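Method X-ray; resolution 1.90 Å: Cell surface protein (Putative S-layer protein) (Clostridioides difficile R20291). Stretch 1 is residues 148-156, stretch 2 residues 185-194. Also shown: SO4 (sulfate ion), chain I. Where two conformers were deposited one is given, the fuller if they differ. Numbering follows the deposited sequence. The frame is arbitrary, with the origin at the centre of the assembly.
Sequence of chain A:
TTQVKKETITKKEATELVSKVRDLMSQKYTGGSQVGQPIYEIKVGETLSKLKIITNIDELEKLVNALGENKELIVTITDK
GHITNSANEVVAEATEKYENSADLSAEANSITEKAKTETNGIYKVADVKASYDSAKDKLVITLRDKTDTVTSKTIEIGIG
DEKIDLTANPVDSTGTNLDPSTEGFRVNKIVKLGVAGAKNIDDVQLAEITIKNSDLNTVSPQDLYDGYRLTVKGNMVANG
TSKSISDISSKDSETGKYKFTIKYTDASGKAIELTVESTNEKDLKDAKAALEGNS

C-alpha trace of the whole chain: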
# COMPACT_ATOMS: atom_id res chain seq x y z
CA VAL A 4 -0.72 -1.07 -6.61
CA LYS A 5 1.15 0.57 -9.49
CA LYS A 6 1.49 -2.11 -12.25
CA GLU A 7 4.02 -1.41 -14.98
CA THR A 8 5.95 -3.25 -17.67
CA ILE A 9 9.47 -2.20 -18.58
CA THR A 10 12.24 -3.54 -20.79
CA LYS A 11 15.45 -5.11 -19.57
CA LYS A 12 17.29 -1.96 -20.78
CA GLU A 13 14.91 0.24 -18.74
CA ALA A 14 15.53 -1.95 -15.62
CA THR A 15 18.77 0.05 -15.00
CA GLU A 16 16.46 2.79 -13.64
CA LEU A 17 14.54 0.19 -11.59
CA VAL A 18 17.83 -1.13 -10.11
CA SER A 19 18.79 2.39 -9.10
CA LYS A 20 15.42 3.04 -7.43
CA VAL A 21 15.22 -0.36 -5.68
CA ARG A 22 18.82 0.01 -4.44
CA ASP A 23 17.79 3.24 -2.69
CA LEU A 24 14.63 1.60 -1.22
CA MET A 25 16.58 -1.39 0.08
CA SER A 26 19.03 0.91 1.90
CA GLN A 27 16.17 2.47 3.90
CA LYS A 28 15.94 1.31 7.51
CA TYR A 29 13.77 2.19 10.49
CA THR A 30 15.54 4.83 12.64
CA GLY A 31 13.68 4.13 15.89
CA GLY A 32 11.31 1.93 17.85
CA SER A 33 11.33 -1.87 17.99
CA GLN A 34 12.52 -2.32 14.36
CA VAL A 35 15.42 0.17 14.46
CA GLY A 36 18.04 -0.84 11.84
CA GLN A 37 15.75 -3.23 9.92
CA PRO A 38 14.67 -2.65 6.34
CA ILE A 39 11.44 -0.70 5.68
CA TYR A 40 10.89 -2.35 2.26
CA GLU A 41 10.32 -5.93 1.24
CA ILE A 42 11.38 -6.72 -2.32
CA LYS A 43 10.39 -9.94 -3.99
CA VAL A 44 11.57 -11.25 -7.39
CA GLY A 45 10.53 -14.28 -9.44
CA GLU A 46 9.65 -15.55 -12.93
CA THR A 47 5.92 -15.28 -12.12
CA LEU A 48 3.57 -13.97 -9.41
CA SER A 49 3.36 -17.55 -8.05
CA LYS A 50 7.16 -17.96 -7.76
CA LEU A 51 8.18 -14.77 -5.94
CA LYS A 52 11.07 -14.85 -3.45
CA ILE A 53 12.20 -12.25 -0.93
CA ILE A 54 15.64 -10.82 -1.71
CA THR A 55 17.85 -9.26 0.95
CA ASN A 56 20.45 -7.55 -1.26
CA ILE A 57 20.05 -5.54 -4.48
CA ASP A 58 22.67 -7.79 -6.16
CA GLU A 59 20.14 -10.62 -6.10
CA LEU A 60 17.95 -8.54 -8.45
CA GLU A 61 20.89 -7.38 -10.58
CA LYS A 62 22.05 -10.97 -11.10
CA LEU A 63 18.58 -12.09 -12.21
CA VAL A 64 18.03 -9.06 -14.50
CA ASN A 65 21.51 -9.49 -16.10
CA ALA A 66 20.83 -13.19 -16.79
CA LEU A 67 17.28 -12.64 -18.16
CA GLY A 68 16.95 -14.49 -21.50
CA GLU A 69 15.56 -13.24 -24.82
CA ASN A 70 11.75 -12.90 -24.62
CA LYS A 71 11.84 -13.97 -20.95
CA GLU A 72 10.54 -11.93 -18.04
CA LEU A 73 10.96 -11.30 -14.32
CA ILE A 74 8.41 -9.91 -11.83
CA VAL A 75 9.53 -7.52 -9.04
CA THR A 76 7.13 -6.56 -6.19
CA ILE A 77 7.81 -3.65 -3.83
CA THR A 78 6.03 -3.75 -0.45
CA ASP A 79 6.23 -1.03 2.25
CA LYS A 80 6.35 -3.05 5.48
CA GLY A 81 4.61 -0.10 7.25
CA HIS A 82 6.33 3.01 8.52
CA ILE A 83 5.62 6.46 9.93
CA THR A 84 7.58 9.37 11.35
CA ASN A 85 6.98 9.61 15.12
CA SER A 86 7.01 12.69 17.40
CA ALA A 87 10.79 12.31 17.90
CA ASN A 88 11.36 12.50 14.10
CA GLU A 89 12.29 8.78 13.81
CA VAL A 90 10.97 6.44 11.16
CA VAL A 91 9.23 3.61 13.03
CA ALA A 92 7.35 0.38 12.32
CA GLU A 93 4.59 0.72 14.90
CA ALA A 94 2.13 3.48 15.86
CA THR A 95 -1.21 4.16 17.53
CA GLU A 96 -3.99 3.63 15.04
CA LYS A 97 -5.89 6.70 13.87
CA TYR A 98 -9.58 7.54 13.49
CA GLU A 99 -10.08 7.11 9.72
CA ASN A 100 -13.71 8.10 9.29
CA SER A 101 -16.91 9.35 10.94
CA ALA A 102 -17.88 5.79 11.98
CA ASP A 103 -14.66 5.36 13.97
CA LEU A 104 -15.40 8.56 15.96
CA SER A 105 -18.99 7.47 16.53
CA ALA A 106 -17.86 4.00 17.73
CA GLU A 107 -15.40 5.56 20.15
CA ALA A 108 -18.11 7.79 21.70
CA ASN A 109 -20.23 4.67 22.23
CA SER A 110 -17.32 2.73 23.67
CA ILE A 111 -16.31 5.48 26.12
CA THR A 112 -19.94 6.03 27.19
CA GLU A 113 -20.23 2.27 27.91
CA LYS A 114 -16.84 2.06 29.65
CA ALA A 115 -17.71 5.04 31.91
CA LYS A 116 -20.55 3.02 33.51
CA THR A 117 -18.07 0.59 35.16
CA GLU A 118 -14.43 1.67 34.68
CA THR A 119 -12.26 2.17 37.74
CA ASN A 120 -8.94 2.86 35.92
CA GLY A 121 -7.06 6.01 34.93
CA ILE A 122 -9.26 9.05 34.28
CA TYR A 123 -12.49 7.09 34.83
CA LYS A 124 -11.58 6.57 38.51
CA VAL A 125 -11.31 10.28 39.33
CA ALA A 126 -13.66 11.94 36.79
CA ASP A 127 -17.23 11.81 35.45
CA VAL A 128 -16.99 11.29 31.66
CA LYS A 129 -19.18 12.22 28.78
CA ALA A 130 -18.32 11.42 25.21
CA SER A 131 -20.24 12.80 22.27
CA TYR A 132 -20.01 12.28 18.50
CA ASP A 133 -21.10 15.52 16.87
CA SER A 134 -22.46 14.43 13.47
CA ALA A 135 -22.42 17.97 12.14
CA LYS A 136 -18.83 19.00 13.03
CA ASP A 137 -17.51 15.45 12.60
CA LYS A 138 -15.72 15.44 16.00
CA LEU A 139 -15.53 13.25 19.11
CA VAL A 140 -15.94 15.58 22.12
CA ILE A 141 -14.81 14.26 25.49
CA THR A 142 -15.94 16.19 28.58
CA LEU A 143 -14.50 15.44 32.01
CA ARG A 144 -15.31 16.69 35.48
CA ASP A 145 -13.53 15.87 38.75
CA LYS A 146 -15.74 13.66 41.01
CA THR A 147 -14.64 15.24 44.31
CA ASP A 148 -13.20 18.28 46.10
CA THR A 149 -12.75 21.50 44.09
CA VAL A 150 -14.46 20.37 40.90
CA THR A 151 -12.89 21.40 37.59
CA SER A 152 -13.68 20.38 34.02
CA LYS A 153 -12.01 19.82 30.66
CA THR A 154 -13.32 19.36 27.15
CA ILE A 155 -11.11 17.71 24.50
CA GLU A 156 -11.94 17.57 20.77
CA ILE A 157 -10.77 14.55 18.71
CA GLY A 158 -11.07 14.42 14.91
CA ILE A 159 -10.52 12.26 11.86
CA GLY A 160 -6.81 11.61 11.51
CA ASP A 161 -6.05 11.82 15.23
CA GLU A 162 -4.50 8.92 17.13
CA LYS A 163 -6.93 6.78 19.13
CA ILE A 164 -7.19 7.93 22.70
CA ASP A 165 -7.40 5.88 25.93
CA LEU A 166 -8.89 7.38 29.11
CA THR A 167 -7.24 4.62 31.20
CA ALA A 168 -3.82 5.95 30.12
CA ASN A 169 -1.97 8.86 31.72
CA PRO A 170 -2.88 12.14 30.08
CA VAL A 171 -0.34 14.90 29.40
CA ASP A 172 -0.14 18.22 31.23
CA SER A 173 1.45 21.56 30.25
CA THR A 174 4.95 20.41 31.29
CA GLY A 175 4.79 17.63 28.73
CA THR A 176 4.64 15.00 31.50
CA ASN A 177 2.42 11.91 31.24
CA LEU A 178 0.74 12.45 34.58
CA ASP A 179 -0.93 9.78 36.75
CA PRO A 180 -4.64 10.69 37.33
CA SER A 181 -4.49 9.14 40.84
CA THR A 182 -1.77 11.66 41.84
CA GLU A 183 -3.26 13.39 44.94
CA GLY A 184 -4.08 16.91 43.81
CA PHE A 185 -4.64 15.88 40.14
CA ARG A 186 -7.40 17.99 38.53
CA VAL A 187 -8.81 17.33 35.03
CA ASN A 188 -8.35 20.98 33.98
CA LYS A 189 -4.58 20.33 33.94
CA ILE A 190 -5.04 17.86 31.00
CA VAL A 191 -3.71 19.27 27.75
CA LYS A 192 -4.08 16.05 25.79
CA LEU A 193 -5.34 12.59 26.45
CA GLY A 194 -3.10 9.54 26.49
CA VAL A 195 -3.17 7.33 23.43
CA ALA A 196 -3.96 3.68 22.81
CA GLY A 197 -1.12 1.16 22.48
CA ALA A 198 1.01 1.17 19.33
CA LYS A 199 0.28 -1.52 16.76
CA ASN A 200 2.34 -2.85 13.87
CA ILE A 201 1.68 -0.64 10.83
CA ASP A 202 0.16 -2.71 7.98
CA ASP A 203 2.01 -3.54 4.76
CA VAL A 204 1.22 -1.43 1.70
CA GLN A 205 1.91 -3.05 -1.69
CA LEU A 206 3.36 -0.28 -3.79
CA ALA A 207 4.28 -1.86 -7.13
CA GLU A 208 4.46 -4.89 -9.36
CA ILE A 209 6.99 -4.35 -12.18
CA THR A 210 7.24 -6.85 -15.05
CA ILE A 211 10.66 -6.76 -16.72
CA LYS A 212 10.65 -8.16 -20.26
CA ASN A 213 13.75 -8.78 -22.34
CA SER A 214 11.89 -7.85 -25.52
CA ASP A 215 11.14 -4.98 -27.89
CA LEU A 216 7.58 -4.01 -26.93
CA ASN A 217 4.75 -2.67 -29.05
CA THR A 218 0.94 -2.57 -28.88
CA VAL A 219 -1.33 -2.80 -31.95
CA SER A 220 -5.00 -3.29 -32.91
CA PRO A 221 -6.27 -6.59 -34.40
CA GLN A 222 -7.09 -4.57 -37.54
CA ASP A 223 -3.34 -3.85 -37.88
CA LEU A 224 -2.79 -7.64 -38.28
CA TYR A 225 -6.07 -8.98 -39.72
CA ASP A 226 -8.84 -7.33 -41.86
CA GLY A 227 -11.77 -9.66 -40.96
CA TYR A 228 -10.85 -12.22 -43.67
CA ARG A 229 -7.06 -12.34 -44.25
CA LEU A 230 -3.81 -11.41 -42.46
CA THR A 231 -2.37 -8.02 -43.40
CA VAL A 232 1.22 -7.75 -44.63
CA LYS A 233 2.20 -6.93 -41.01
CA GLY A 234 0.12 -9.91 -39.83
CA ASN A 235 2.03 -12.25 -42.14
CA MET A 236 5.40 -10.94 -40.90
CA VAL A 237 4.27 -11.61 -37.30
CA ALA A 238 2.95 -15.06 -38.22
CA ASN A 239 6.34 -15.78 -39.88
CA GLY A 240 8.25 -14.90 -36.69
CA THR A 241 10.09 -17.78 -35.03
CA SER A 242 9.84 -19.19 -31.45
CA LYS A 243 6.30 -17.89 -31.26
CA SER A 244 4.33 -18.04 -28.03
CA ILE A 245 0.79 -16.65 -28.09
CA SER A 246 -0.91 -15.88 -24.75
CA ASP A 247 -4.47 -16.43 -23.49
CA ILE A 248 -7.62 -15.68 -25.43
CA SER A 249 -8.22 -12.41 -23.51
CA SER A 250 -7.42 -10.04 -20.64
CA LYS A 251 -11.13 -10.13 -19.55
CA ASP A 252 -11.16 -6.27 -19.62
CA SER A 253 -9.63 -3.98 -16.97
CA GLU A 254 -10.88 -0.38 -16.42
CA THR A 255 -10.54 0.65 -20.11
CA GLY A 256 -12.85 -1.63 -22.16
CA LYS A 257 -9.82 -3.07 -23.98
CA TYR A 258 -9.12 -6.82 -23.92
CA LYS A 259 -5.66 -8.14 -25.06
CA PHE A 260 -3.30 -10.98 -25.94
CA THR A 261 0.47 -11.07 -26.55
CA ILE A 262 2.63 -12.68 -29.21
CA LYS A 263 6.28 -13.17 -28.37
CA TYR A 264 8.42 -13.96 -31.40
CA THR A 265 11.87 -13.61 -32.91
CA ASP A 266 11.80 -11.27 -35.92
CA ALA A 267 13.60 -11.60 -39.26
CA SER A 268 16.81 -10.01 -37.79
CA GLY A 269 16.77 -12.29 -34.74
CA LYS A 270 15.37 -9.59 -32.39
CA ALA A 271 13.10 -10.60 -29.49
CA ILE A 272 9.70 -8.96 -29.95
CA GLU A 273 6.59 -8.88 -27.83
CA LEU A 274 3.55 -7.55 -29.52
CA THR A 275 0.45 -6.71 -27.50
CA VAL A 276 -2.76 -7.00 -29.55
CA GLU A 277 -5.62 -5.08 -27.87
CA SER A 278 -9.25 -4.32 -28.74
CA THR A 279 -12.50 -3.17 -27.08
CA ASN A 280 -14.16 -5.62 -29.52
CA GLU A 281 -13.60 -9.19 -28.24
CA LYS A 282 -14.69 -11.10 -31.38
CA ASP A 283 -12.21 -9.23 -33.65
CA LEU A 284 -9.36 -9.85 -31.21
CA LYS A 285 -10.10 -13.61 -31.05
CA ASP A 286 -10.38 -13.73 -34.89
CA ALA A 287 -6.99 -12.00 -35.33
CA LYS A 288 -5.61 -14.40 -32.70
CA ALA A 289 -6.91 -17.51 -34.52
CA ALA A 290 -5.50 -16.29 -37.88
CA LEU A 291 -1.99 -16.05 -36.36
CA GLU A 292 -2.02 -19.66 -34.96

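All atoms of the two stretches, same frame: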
# COMPACT_ATOMS: atom_id res chain seq x y z
N ASP A 148 -13.98 17.13 45.63
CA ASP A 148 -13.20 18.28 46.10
C ASP A 148 -13.46 19.53 45.29
O ASP A 148 -14.63 19.81 45.03
CB ASP A 148 -11.74 17.87 46.27
CG ASP A 148 -11.60 16.70 47.29
OD1 ASP A 148 -12.15 16.81 48.44
OD2 ASP A 148 -10.99 15.67 46.92
N THR A 149 -12.45 20.28 44.85
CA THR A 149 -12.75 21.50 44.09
C THR A 149 -12.89 21.11 42.62
O THR A 149 -11.88 20.89 41.93
CB THR A 149 -11.64 22.55 44.26
OG1 THR A 149 -11.54 22.88 45.65
CG2 THR A 149 -11.93 23.81 43.43
N VAL A 150 -14.13 21.02 42.16
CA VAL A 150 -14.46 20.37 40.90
C VAL A 150 -14.12 21.28 39.72
O VAL A 150 -14.65 22.40 39.61
CB VAL A 150 -15.94 19.93 40.87
CG1 VAL A 150 -16.38 19.48 39.48
CG2 VAL A 150 -16.17 18.84 41.89
N THR A 151 -13.25 20.78 38.86
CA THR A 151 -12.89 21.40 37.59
C THR A 151 -13.36 20.53 36.43
O THR A 151 -13.81 19.40 36.62
CB THR A 151 -11.36 21.64 37.45
OG1 THR A 151 -10.65 20.42 37.16
CG2 THR A 151 -10.78 22.32 38.71
N SER A 152 -13.24 21.07 35.23
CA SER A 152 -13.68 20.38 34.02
C SER A 152 -12.67 20.55 32.89
O SER A 152 -11.79 21.43 32.93
CB SER A 152 -15.04 20.92 33.56
OG SER A 152 -14.96 22.30 33.19
N LYS A 153 -12.84 19.73 31.87
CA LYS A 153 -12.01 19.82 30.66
C LYS A 153 -12.81 19.23 29.51
O LYS A 153 -13.47 18.20 29.68
CB LYS A 153 -10.72 19.03 30.86
CG LYS A 153 -9.78 19.07 29.68
CD LYS A 153 -9.09 20.43 29.61
CE LYS A 153 -8.40 20.61 28.28
NZ LYS A 153 -7.61 21.86 28.37
N THR A 154 -12.76 19.90 28.37
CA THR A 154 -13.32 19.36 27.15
C THR A 154 -12.19 19.20 26.14
O THR A 154 -11.42 20.15 25.92
CB THR A 154 -14.45 20.27 26.60
OG1 THR A 154 -15.56 20.19 27.49
CG2 THR A 154 -14.92 19.78 25.23
N ILE A 155 -12.14 18.04 25.50
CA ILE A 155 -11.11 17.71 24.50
C ILE A 155 -11.83 17.32 23.22
O ILE A 155 -12.77 16.51 23.27
CB ILE A 155 -10.26 16.50 24.97
CG1 ILE A 155 -9.55 16.78 26.31
CG2 ILE A 155 -9.26 16.05 23.92
CD1 ILE A 155 -8.44 17.79 26.21
N GLU A 156 -11.37 17.87 22.09
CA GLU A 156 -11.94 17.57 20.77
C GLU A 156 -10.98 16.67 19.99
O GLU A 156 -9.77 16.95 19.89
CB GLU A 156 -12.24 18.86 19.98
CG GLU A 156 -12.65 18.65 18.52
CD GLU A 156 -12.84 19.96 17.76
OE1 GLU A 156 -13.71 20.75 18.19
OE2 GLU A 156 -12.11 20.19 16.76
N PHE A 185 -4.30 15.87 41.58
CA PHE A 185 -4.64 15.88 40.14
C PHE A 185 -6.02 16.51 39.91
O PHE A 185 -6.95 16.20 40.62
CB PHE A 185 -4.65 14.45 39.61
CG PHE A 185 -5.08 14.35 38.16
CD1 PHE A 185 -4.17 14.59 37.14
CD2 PHE A 185 -6.39 14.05 37.83
CE1 PHE A 185 -4.56 14.51 35.81
CE2 PHE A 185 -6.79 13.97 36.50
CZ PHE A 185 -5.86 14.20 35.49
N ARG A 186 -6.12 17.40 38.93
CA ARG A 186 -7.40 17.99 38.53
C ARG A 186 -7.50 17.86 37.00
O ARG A 186 -6.48 18.03 36.30
CB ARG A 186 -7.50 19.46 38.92
CG ARG A 186 -7.46 19.76 40.42
CD ARG A 186 -8.77 19.40 41.11
NE ARG A 186 -8.88 17.99 41.47
CZ ARG A 186 -9.96 17.41 42.01
NH1 ARG A 186 -11.05 18.11 42.28
NH2 ARG A 186 -9.94 16.11 42.29
N VAL A 187 -8.69 17.56 36.49
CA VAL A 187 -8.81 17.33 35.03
C VAL A 187 -8.50 18.57 34.20
O VAL A 187 -8.10 18.44 33.02
CB VAL A 187 -10.17 16.74 34.61
CG1 VAL A 187 -10.34 15.35 35.21
CG2 VAL A 187 -11.33 17.64 34.96
N ASN A 188 -8.68 19.77 34.75
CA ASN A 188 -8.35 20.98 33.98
C ASN A 188 -6.86 21.17 33.71
O ASN A 188 -6.52 22.03 32.96
CB ASN A 188 -8.95 22.27 34.57
CG ASN A 188 -8.32 22.70 35.88
OD1 ASN A 188 -7.66 21.93 36.59
ND2 ASN A 188 -8.56 23.95 36.22
N LYS A 189 -6.00 20.36 34.30
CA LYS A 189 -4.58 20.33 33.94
C LYS A 189 -4.24 19.44 32.71
O LYS A 189 -3.10 19.45 32.23
CB LYS A 189 -3.76 19.90 35.15
CG LYS A 189 -3.91 20.82 36.36
CD LYS A 189 -3.60 22.28 36.03
CE LYS A 189 -3.45 23.13 37.29
NZ LYS A 189 -3.44 24.58 36.95
N ILE A 190 -5.22 18.70 32.19
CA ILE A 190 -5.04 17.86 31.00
C ILE A 190 -4.95 18.78 29.80
O ILE A 190 -5.79 19.66 29.62
CB ILE A 190 -6.18 16.86 30.79
CG1 ILE A 190 -6.19 15.85 31.93
CG2 ILE A 190 -6.08 16.15 29.43
CD1 ILE A 190 -7.44 14.99 31.97
N VAL A 191 -3.90 18.59 29.01
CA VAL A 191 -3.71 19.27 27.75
C VAL A 191 -4.05 18.31 26.62
O VAL A 191 -4.66 18.71 25.64
CB VAL A 191 -2.28 19.82 27.61
CG1 VAL A 191 -1.99 20.28 26.17
CG2 VAL A 191 -2.08 20.98 28.58
N LYS A 192 -3.65 17.06 26.75
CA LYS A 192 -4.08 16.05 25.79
C LYS A 192 -4.20 14.71 26.46
O LYS A 192 -3.56 14.44 27.48
CB LYS A 192 -3.14 16.02 24.57
CG LYS A 192 -1.68 15.80 24.85
CD LYS A 192 -0.82 16.06 23.60
CE LYS A 192 0.64 15.91 23.95
NZ LYS A 192 1.60 16.04 22.83
N LEU A 193 -5.09 13.90 25.91
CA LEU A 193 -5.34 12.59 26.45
C LEU A 193 -4.24 11.62 26.02
O LEU A 193 -3.60 11.80 24.97
CB LEU A 193 -6.69 12.07 26.02
CG LEU A 193 -7.90 12.91 26.42
CD1 LEU A 193 -9.12 12.39 25.69
CD2 LEU A 193 -8.09 12.81 27.93
N GLY A 194 -4.02 10.61 26.85
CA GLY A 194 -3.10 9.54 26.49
C GLY A 194 -3.65 8.74 25.32
O GLY A 194 -4.87 8.72 25.08
S SO4 I . -0.67 25.38 34.20
O1 SO4 I . -0.28 24.35 35.20
O2 SO4 I . -0.57 24.84 32.83
O3 SO4 I . 0.22 26.56 34.34
O4 SO4 I . -2.09 25.77 34.43
O HOH W 1 -6.05 20.95 25.59

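This is a small, mixed contact in which a strand and the loop before it lie against an irregular segment with a short 3-10 turn, joined by two hydrogen bonds at one end and by apolar side chains at the other. About 548 Å² of surface is buried, both sides summed. No backbone-to-backbone hydrogen bond links the stretches, so side chains do the work.

The polar end centres on R186. R186 NH1 donates to the backbone O of T149 at 2.9 Å, with a nearly straight N-H...O angle of 157°. The carbonyl lies at the edge of the guanidinium, near its plane, where the N-H groups point. The side chain reaches this position by folding, with chi1 and chi2 both m and chi3 p. A second anchor steadies it: R186 NE donates to F185 O at 2.8 Å, and R186 NH2 adds a weak bond to the same oxygen at 3.4 Å. Arginine suits this place because one planar group can serve carbonyls from both stretches.

T151 makes the second link. Its CA-to-CB bond points toward the other stretch, and its p rotamer sets T151 OG1 to accept from the backbone N of N188, at 3.2 Å and 152°. The turn is held by its own backbone bonds, from K189 N to R186 O at 3.1 Å and from I190 N to V187 O at 3.0 Å. These use the amides of K189 and I190, while the amide of N188 turns to the threonine. The same hydroxyl packs against carbon, with T151 OG1 3.7 Å from R186 CB and 3.6 Å from V187 CG2.

V187 is buried, and its CA-to-CB bond points toward stretch 1. V187 CG2 lies 3.5 Å from T151 O and 3.7 Å from S152 CA, so a compact branched side chain fills the space beside the backbone. N188 is exposed and its CA-to-CB bond points sideways; N188 CB sits 3.4 Å from S152 O.

By CA position K153 lies nearest the turn, K153 CA being 5.1 Å from N188 CA. K153 CB packs 3.4 Å from V187 O. Beyond that the long chain runs past I190, with K153 CE 3.1 Å from I190 O. K153 NZ also makes a weak bond to a water, at 3.3 Å, and this water donates to V191 O at 2.6 Å. Lysine fits because its carbon chain can pack while its amine reaches solvent.

I155 closes the far end. It is buried, and its CA-to-CB bond points toward stretch 2. I155 CD1 lies 4.3 Å from I190 CG2 and 3.9 Å from V191 O, and I155 CG2 lies 4.1 Å from L193 CD1. The CA-to-CB bond of L193 points sideways, but the end of its side chain comes nearer. I190 and L193 are also buried, so aliphatic side chains suit this site. T154 and E156 are exposed and make no contact with stretch 2, the usual alternation of a strand.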